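Local coordinates for esterase (Rhizomucor miehei, PDB 4WY5), which probably hydrolyses carboxylic esters, as a carboxylesterase of the alpha/beta hydrolase fold, at residues P7-Y12 against E300-R305; A246-L251 against Q273-A278; P49-E54 against T68-P73. All coordinates share one frame; numbering follows the deposited sequence.

Contact 1: residues P7-Y12 against E300-R305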
loop_
_atom_site.group_PDB
_atom_site.type_symbol
_atom_site.label_atom_id
_atom_site.label_comp_id
_atom_site.label_asym_id
_atom_site.label_seq_id
_atom_site.Cartn_x
_atom_site.Cartn_y
_atom_site.Cartn_z
ATOM N N PRO A 7 -10.738 -9.511 -12.303
ATOM C CA PRO A 7 -11.336 -10.240 -11.174
ATOM C C PRO A 7 -11.461 -9.412 -9.875
ATOM O O PRO A 7 -10.614 -8.543 -9.586
ATOM C CB PRO A 7 -10.361 -11.420 -10.952
ATOM C CG PRO A 7 -9.622 -11.587 -12.252
ATOM C CD PRO A 7 -9.563 -10.211 -12.872
ATOM N N ILE A 8 -12.519 -9.689 -9.108
ATOM C CA ILE A 8 -12.659 -9.156 -7.759
ATOM C C ILE A 8 -12.683 -10.328 -6.765
ATOM O O ILE A 8 -13.013 -11.458 -7.142
ATOM C CB ILE A 8 -13.943 -8.299 -7.599
ATOM C CG1 ILE A 8 -15.194 -9.132 -7.889
ATOM C CG2 ILE A 8 -13.898 -7.076 -8.511
ATOM C CD1 ILE A 8 -16.522 -8.394 -7.639
ATOM N N HIS A 9 -12.362 -10.059 -5.497
ATOM C CA HIS A 9 -12.379 -11.104 -4.467
ATOM C C HIS A 9 -13.799 -11.683 -4.297
ATOM O O HIS A 9 -14.794 -10.942 -4.308
ATOM C CB HIS A 9 -11.855 -10.541 -3.138
ATOM C CG HIS A 9 -11.540 -11.582 -2.107
ATOM N ND1 HIS A 9 -12.524 -12.276 -1.430
ATOM C CD2 HIS A 9 -10.356 -12.032 -1.621
ATOM C CE1 HIS A 9 -11.954 -13.113 -0.574
ATOM N NE2 HIS A 9 -10.643 -12.994 -0.674
ATOM N N PRO A 10 -13.896 -13.018 -4.167
ATOM C CA PRO A 10 -15.177 -13.726 -4.016
ATOM C C PRO A 10 -16.107 -13.121 -2.963
ATOM O O PRO A 10 -17.316 -13.123 -3.178
ATOM C CB PRO A 10 -14.748 -15.142 -3.604
ATOM C CG PRO A 10 -13.408 -15.318 -4.249
ATOM C CD PRO A 10 -12.757 -13.952 -4.278
ATOM N N VAL A 11 -15.566 -12.606 -1.861
ATOM C CA VAL A 11 -16.395 -11.965 -0.837
ATOM C C VAL A 11 -17.140 -10.749 -1.399
ATOM O O VAL A 11 -18.296 -10.528 -1.056
ATOM C CB VAL A 11 -15.550 -11.546 0.389
ATOM C CG1 VAL A 11 -16.255 -10.470 1.213
ATOM C CG2 VAL A 11 -15.237 -12.759 1.263
ATOM N N TYR A 12 -16.493 -9.980 -2.279
ATOM C CA TYR A 12 -17.117 -8.782 -2.864
ATOM C C TYR A 12 -18.129 -9.201 -3.914
ATOM O O TYR A 12 -19.184 -8.569 -4.071
ATOM C CB TYR A 12 -16.070 -7.848 -3.491
ATOM C CG TYR A 12 -15.024 -7.403 -2.493
ATOM C CD1 TYR A 12 -15.372 -7.093 -1.177
ATOM C CD2 TYR A 12 -13.684 -7.367 -2.839
ATOM C CE1 TYR A 12 -14.416 -6.721 -0.244
ATOM C CE2 TYR A 12 -12.714 -7.001 -1.921
ATOM C CZ TYR A 12 -13.081 -6.677 -0.624
ATOM O OH TYR A 12 -12.113 -6.317 0.294
ATOM N N GLU A 300 -13.626 -10.615 6.605
ATOM C CA GLU A 300 -12.236 -10.219 6.362
ATOM C C GLU A 300 -11.646 -10.755 5.036
ATOM O O GLU A 300 -11.882 -11.902 4.653
ATOM C CB GLU A 300 -11.371 -10.669 7.542
ATOM C CG GLU A 300 -9.923 -10.240 7.458
ATOM C CD GLU A 300 -9.168 -10.473 8.751
ATOM O OE1 GLU A 300 -8.402 -11.459 8.827
ATOM O OE2 GLU A 300 -9.346 -9.671 9.694
ATOM N N THR A 301 -10.919 -9.889 4.329
ATOM C CA THR A 301 -10.227 -10.238 3.082
ATOM C C THR A 301 -8.781 -9.799 3.188
ATOM O O THR A 301 -8.473 -8.932 3.999
ATOM C CB THR A 301 -10.832 -9.537 1.871
ATOM O OG1 THR A 301 -10.677 -8.112 2.028
ATOM C CG2 THR A 301 -12.299 -9.930 1.712
ATOM N N PRO A 302 -7.896 -10.348 2.339
ATOM C CA PRO A 302 -6.499 -9.884 2.430
ATOM C C PRO A 302 -6.332 -8.378 2.222
ATOM O O PRO A 302 -5.400 -7.812 2.810
ATOM C CB PRO A 302 -5.795 -10.655 1.304
ATOM C CG PRO A 302 -6.630 -11.894 1.110
ATOM C CD PRO A 302 -8.053 -11.494 1.418
ATOM N N GLN A 303 -7.213 -7.736 1.452
ATOM C CA GLN A 303 -7.085 -6.296 1.253
ATOM C C GLN A 303 -7.670 -5.498 2.438
ATOM O O GLN A 303 -7.207 -4.385 2.699
ATOM C CB GLN A 303 -7.695 -5.832 -0.093
ATOM C CG GLN A 303 -8.886 -6.570 -0.646
ATOM C CD GLN A 303 -8.533 -7.867 -1.357
ATOM O OE1 GLN A 303 -8.543 -8.936 -0.742
ATOM N NE2 GLN A 303 -8.253 -7.789 -2.662
ATOM N N TYR A 304 -8.646 -6.041 3.173
ATOM C CA TYR A 304 -9.101 -5.346 4.392
ATOM C C TYR A 304 -7.956 -5.303 5.412
ATOM O O TYR A 304 -7.692 -4.262 6.026
ATOM C CB TYR A 304 -10.330 -6.016 5.049
ATOM C CG TYR A 304 -10.670 -5.386 6.401
ATOM C CD1 TYR A 304 -11.515 -4.273 6.485
ATOM C CD2 TYR A 304 -10.099 -5.869 7.588
ATOM C CE1 TYR A 304 -11.805 -3.672 7.703
ATOM C CE2 TYR A 304 -10.367 -5.271 8.815
ATOM C CZ TYR A 304 -11.223 -4.171 8.862
ATOM O OH TYR A 304 -11.512 -3.569 10.060
ATOM N N ARG A 305 -7.288 -6.439 5.600
ATOM C CA ARG A 305 -6.175 -6.539 6.554
ATOM C C ARG A 305 -4.973 -5.634 6.151
ATOM O O ARG A 305 -4.436 -4.892 6.971
ATOM C CB ARG A 305 -5.750 -8.015 6.677
ATOM C CG ARG A 305 -4.750 -8.345 7.777
ATOM C CD ARG A 305 -4.548 -9.875 7.946
ATOM N NE ARG A 305 -4.141 -10.560 6.710
ATOM C CZ ARG A 305 -4.928 -11.364 5.982
ATOM N NH1 ARG A 305 -6.180 -11.617 6.365
ATOM N NH2 ARG A 305 -4.460 -11.934 4.872
#
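H9 meets T301, P302 and Q303 across the contact. A chi1 of -167° puts its CG anti to the backbone N, and the imidazole it carries touches all three. The methyl CG2 of T301 lies over one ring face, 4.0 Å from the centroid of the H9 ring, a CH-pi contact. P10 CD lies against the opposite face, offset toward the rim. At the ring edge, near the plane, V11 N donates to H9 ND1 at 3.1 Å. H9 is the N-cap of helix 10-19, and this is its capping bond. It fixes the rotation of the ring and is consistent with an unprotonated ND1. Two other ring atoms meet the second segment obliquely. H9 NE2 is 3.7 Å from P302 CD, and H9 CD2 approaches Q303 OE1, with ring and amide planes 76° apart.

V11 adds an apolar contact. Its CB is 3.9 Å from T301 CG2, and both of its methyls are also near that atom. The same threonine methyl thus touches both the imidazole and V11. Here the starts of the first helix and the last helix, 302-319, face each other. The chain leading into the last helix follows the loop that carries the catalytic histidine in alpha/beta hydrolases. Y12 also touches V291 and F294 of that region.

Y12 reaches T301 tip to tip. T301 OG1 donates to Y12 OH at 2.9 Å. T301 is the N-cap of helix 302-319, and its capping bond runs from Y304 N to the same OG1 at 3.1 Å. One hydroxyl therefore caps the start of the helix and bonds to the other segment. Q303 CG comes to the edge of the tyrosine ring, 3.4 Å from Y12 OH. P302 also packs on V282 of the second subunit.

Contact 2: residues A246-L251 against Q273-A278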
loop_
_atom_site.group_PDB
_atom_site.type_symbol
_atom_site.label_atom_id
_atom_site.label_comp_id
_atom_site.label_asym_id
_atom_site.label_seq_id
_atom_site.Cartn_x
_atom_site.Cartn_y
_atom_site.Cartn_z
ATOM N N ALA A 246 -2.612 26.744 -6.083
ATOM C CA ALA A 246 -2.564 27.659 -4.933
ATOM C C ALA A 246 -3.436 27.189 -3.769
ATOM O O ALA A 246 -3.042 27.285 -2.601
ATOM C CB ALA A 246 -2.990 29.068 -5.363
ATOM N N ASP A 247 -4.619 26.675 -4.099
ATOM C CA ASP A 247 -5.513 26.114 -3.096
ATOM C C ASP A 247 -4.844 24.987 -2.300
ATOM O O ASP A 247 -5.091 24.848 -1.103
ATOM C CB ASP A 247 -6.807 25.591 -3.746
ATOM C CG ASP A 247 -7.747 26.717 -4.194
ATOM O OD1 ASP A 247 -7.782 27.770 -3.510
ATOM O OD2 ASP A 247 -8.463 26.539 -5.215
ATOM N N LEU A 248 -3.996 24.201 -2.960
ATOM C CA LEU A 248 -3.466 22.965 -2.382
ATOM C C LEU A 248 -2.095 23.103 -1.716
ATOM O O LEU A 248 -1.700 22.246 -0.917
ATOM C CB LEU A 248 -3.381 21.901 -3.478
ATOM C CG LEU A 248 -4.722 21.496 -4.091
ATOM C CD1 LEU A 248 -4.533 20.406 -5.124
ATOM C CD2 LEU A 248 -5.689 21.034 -3.001
ATOM N N GLU A 249 -1.391 24.192 -2.016
ATOM C CA GLU A 249 -0.058 24.448 -1.458
ATOM C C GLU A 249 -0.083 24.530 0.078
ATOM O O GLU A 249 -0.987 25.125 0.657
ATOM C CB GLU A 249 0.515 25.743 -2.056
ATOM C CG GLU A 249 1.952 25.641 -2.578
ATOM C CD GLU A 249 2.986 25.992 -1.511
ATOM O OE1 GLU A 249 2.618 26.652 -0.509
ATOM O OE2 GLU A 249 4.170 25.604 -1.671
ATOM N N GLY A 250 0.881 23.887 0.735
ATOM C CA GLY A 250 0.965 23.927 2.187
ATOM C C GLY A 250 0.026 22.983 2.938
ATOM O O GLY A 250 -0.088 23.052 4.174
ATOM N N LEU A 251 -0.642 22.087 2.212
ATOM C CA LEU A 251 -1.560 21.143 2.856
ATOM C C LEU A 251 -0.746 20.060 3.566
ATOM O O LEU A 251 0.428 19.864 3.261
ATOM C CB LEU A 251 -2.524 20.526 1.826
ATOM C CG LEU A 251 -4.011 20.932 1.815
ATOM C CD1 LEU A 251 -4.266 22.351 2.308
ATOM C CD2 LEU A 251 -4.625 20.733 0.426
ATOM N N GLN A 273 -2.341 13.221 -7.915
ATOM C CA GLN A 273 -1.438 13.918 -8.825
ATOM C C GLN A 273 -1.441 15.436 -8.589
ATOM O O GLN A 273 -0.390 16.080 -8.644
ATOM C CB GLN A 273 -1.816 13.615 -10.284
ATOM C CG GLN A 273 -1.747 12.136 -10.680
ATOM C CD GLN A 273 -2.160 11.880 -12.140
ATOM O OE1 GLN A 273 -2.352 12.812 -12.925
ATOM N NE2 GLN A 273 -2.280 10.606 -12.504
ATOM N N GLN A 274 -2.629 15.989 -8.329
ATOM C CA GLN A 274 -2.817 17.419 -8.045
ATOM C C GLN A 274 -2.089 17.842 -6.764
ATOM O O GLN A 274 -1.439 18.900 -6.705
ATOM C CB GLN A 274 -4.315 17.757 -7.887
ATOM C CG GLN A 274 -5.214 17.462 -9.098
ATOM C CD GLN A 274 -6.687 17.838 -8.856
ATOM O OE1 GLN A 274 -7.587 16.989 -8.922
ATOM N NE2 GLN A 274 -6.931 19.118 -8.574
ATOM N N LEU A 275 -2.186 17.006 -5.735
ATOM C CA LEU A 275 -1.507 17.302 -4.481
ATOM C C LEU A 275 0.012 17.291 -4.683
ATOM O O LEU A 275 0.705 18.197 -4.217
ATOM C CB LEU A 275 -1.920 16.303 -3.395
ATOM C CG LEU A 275 -3.353 16.371 -2.851
ATOM C CD1 LEU A 275 -3.707 15.054 -2.198
ATOM C CD2 LEU A 275 -3.544 17.509 -1.835
ATOM N N ALA A 276 0.527 16.327 -5.438
ATOM C CA ALA A 276 1.979 16.266 -5.646
ATOM C C ALA A 276 2.517 17.449 -6.470
ATOM O O ALA A 276 3.601 17.967 -6.205
ATOM C CB ALA A 276 2.359 14.934 -6.311
ATOM N N GLU A 277 1.742 17.901 -7.446
ATOM C CA GLU A 277 2.120 19.065 -8.246
ATOM C C GLU A 277 2.250 20.332 -7.385
ATOM O O GLU A 277 3.058 21.218 -7.673
ATOM C CB GLU A 277 1.100 19.273 -9.369
ATOM C CG GLU A 277 1.244 20.582 -10.140
ATOM C CD GLU A 277 0.044 20.872 -11.045
ATOM O OE1 GLU A 277 -0.156 22.053 -11.417
ATOM O OE2 GLU A 277 -0.715 19.929 -11.359
ATOM N N ALA A 278 1.461 20.405 -6.317
ATOM C CA ALA A 278 1.475 21.565 -5.440
ATOM C C ALA A 278 2.525 21.428 -4.352
ATOM O O ALA A 278 2.614 22.279 -3.466
ATOM C CB ALA A 278 0.100 21.775 -4.813
HETATM O O HOH W 1 3.038 22.272 -0.297
#
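L248 reaches Q274 through a side chain whose CG is anti to its own carbonyl carbon (chi1 -63°). Chi2 is extended (-178°), which carries CD1 out to Q274, 3.8 Å from Q274 CB. L275 CD2 meets both leucines of 246-251. L251 CD2 is 4.1 Å from L275 CD2, and these two side chains cross at about a right angle. Closer to the backbone, L248 CB sits 3.7 Å from A278 CB. E249 CG comes 3.5 Å from A278 O.

No direct hydrogen bond joins the segments. A water does so instead: it accepts from G250 N at 2.9 Å and donates to A278 O at 3.2 Å. G250 has positive phi and sits in the type II turn from L248 to L251.

K175 of helix 162-176 donates to D247 O and E249 O at this helix end. The turn after helix 245-248 leads toward strand 254-259. Its leucines, L248 and L251, touch both I172 of helix 162-176 and L275 in the C-terminal part of helix 265-277, the helix that follows that strand.

Contact 3: residues P49-E54 against T68-P73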
loop_
_atom_site.group_PDB
_atom_site.type_symbol
_atom_site.label_atom_id
_atom_site.label_comp_id
_atom_site.label_asym_id
_atom_site.label_seq_id
_atom_site.Cartn_x
_atom_site.Cartn_y
_atom_site.Cartn_z
ATOM N N PRO A 49 -12.605 -5.931 19.134
ATOM C CA PRO A 49 -11.731 -5.771 20.310
ATOM C C PRO A 49 -12.356 -4.899 21.397
ATOM O O PRO A 49 -13.092 -3.952 21.089
ATOM C CB PRO A 49 -10.478 -5.106 19.724
ATOM C CG PRO A 49 -10.989 -4.340 18.532
ATOM C CD PRO A 49 -12.132 -5.162 17.972
ATOM N N GLU A 50 -12.046 -5.191 22.657
ATOM C CA GLU A 50 -12.666 -4.449 23.753
ATOM C C GLU A 50 -12.188 -2.994 23.715
ATOM O O GLU A 50 -11.075 -2.700 23.278
ATOM C CB GLU A 50 -12.397 -5.111 25.123
ATOM C CG GLU A 50 -10.934 -5.118 25.609
ATOM C CD GLU A 50 -10.763 -5.347 27.144
ATOM O OE1 GLU A 50 -11.681 -5.029 27.938
ATOM O OE2 GLU A 50 -9.684 -5.832 27.558
ATOM N N VAL A 51 -13.061 -2.081 24.120
ATOM C CA VAL A 51 -12.785 -0.648 24.028
ATOM C C VAL A 51 -13.523 0.113 25.154
ATOM O O VAL A 51 -14.487 -0.411 25.732
ATOM C CB VAL A 51 -13.239 -0.065 22.639
ATOM C CG1 VAL A 51 -13.002 1.374 22.591
ATOM C CG2 VAL A 51 -12.498 -0.695 21.451
ATOM N N ILE A 52 -13.067 1.329 25.472
ATOM C CA ILE A 52 -13.802 2.229 26.357
ATOM C C ILE A 52 -14.443 3.368 25.557
ATOM O O ILE A 52 -13.744 4.221 25.018
ATOM C CB ILE A 52 -12.894 2.828 27.450
ATOM C CG1 ILE A 52 -12.259 1.720 28.278
ATOM C CG2 ILE A 52 -13.696 3.738 28.374
ATOM C CD1 ILE A 52 -11.028 2.170 28.945
ATOM N N GLU A 53 -15.771 3.377 25.494
ATOM C CA GLU A 53 -16.536 4.298 24.637
ATOM C C GLU A 53 -17.351 5.315 25.462
ATOM O O GLU A 53 -17.822 5.003 26.551
ATOM C CB GLU A 53 -17.469 3.489 23.709
ATOM C CG GLU A 53 -18.499 4.319 22.944
ATOM C CD GLU A 53 -19.399 3.488 22.027
ATOM O OE1 GLU A 53 -20.623 3.767 21.985
ATOM O OE2 GLU A 53 -18.890 2.565 21.344
ATOM N N GLU A 54 -17.492 6.538 24.954
ATOM C CA GLU A 54 -18.208 7.598 25.672
ATOM C C GLU A 54 -18.831 8.621 24.718
ATOM O O GLU A 54 -18.157 9.074 23.805
ATOM C CB GLU A 54 -17.245 8.293 26.639
ATOM C CG GLU A 54 -17.780 9.547 27.281
ATOM C CD GLU A 54 -16.768 10.205 28.200
ATOM O OE1 GLU A 54 -15.554 9.901 28.101
ATOM O OE2 GLU A 54 -17.190 11.046 29.017
ATOM N N THR A 68 -18.502 10.977 19.598
ATOM C CA THR A 68 -18.235 9.726 20.292
ATOM C C THR A 68 -16.726 9.610 20.473
ATOM O O THR A 68 -15.962 9.804 19.526
ATOM C CB THR A 68 -18.816 8.503 19.529
ATOM O OG1 THR A 68 -20.248 8.591 19.519
ATOM C CG2 THR A 68 -18.425 7.193 20.197
ATOM N N ILE A 69 -16.302 9.339 21.705
ATOM C CA ILE A 69 -14.886 9.280 22.044
ATOM C C ILE A 69 -14.500 7.848 22.393
ATOM O O ILE A 69 -15.065 7.250 23.296
ATOM C CB ILE A 69 -14.545 10.225 23.219
ATOM C CG1 ILE A 69 -14.726 11.688 22.795
ATOM C CG2 ILE A 69 -13.094 10.041 23.643
ATOM C CD1 ILE A 69 -15.912 12.358 23.392
ATOM N N VAL A 70 -13.509 7.314 21.692
ATOM C CA VAL A 70 -13.196 5.889 21.757
ATOM C C VAL A 70 -11.720 5.738 22.124
ATOM O O VAL A 70 -10.883 6.441 21.560
ATOM C CB VAL A 70 -13.511 5.219 20.386
ATOM C CG1 VAL A 70 -13.479 3.744 20.478
ATOM C CG2 VAL A 70 -14.891 5.631 19.880
ATOM N N ARG A 71 -11.403 4.837 23.059
ATOM C CA ARG A 71 -10.051 4.728 23.641
ATOM C C ARG A 71 -9.714 3.258 23.991
ATOM O O ARG A 71 -10.615 2.478 24.292
ATOM C CB ARG A 71 -9.952 5.634 24.898
ATOM C CG ARG A 71 -8.580 5.630 25.601
ATOM C CD ARG A 71 -8.508 6.335 26.970
ATOM N NE ARG A 71 -8.529 7.792 26.834
ATOM C CZ ARG A 71 -7.457 8.586 26.901
ATOM N NH1 ARG A 71 -6.246 8.092 27.099
ATOM N NH2 ARG A 71 -7.609 9.894 26.764
ATOM N N PRO A 72 -8.423 2.865 23.953
ATOM C CA PRO A 72 -8.165 1.463 24.328
ATOM C C PRO A 72 -8.172 1.252 25.854
ATOM O O PRO A 72 -7.924 2.212 26.600
ATOM C CB PRO A 72 -6.767 1.184 23.744
ATOM C CG PRO A 72 -6.426 2.392 22.883
ATOM C CD PRO A 72 -7.203 3.527 23.450
ATOM N N PRO A 73 -8.458 0.014 26.307
ATOM C CA PRO A 73 -8.477 -0.343 27.744
ATOM C C PRO A 73 -7.111 -0.232 28.408
ATOM O O PRO A 73 -6.107 -0.651 27.819
ATOM C CB PRO A 73 -8.945 -1.813 27.771
ATOM C CG PRO A 73 -9.024 -2.272 26.345
ATOM C CD PRO A 73 -8.883 -1.090 25.422
HETATM O O HOH W 2 -13.400 6.679 25.646
#
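I52 and R71 form a hydrogen-bonded antiparallel pair. I52 N donates to R71 O at 3.0 Å in a nearly straight bond (172°). R71 N returns a more bent bond to I52 O at 3.1 Å. E54 and I69 repeat the pattern: I69 N gives E54 O a straight bond of 2.8 Å, and E54 N gives I69 O a bent one. A water donates to both I52 O, at 2.6 Å, and I69 O, at 2.9 Å. These two carbonyls thus each serve a backbone donor and the water. I69 O also takes a CA-H contact from E53.

E53 and V70 are the non-hydrogen-bonded pair between them. Their side chains lie on one sheet face, those of I52, R71, E54 and I69 on the other. On the far edge of strand 63-71, T68 bonds F116 and V70 bonds T114 of strand 113-117.

The polar ends of E53, R71 and T68 find partners outside the two segments. E53 forms salt bridges to R104 through OE2 and K96 through OE1. R71 donates to Q78 O and N149 O, and T68 OG1 bonds D55 OD1.

Beyond the strands, chi1 of 66° puts E50 CG between its N and carbonyl carbon, 3.5 Å from P73 CG. I52 CD1 is 3.8 Å from P73 CA. This is the open end of a beta hairpin, strands 52-60 and 63-71, at one edge of an alpha/beta hydrolase central sheet.

Overall arrangement
Contact 1 closes almost the whole chain, and contacts 3 and 2 follow each other inside that loop. Contacts 2 and 3 lie on opposite sides of the chain's centre, with centres about 35 Å apart. Contact 3 belongs to the edge hairpin at one end of the central sheet. Contact 2 lies toward the other end, beside strand 254-259 and helix 265-277. Contact 1 is about 27 Å from contact 3 and 32 Å from contact 2, centre to centre. None of the three touches another. Contact 1 brings the N-terminal region against the start of the last helix, while contacts 3 and 2 lie toward opposite ends of the alpha/beta hydrolase sheet.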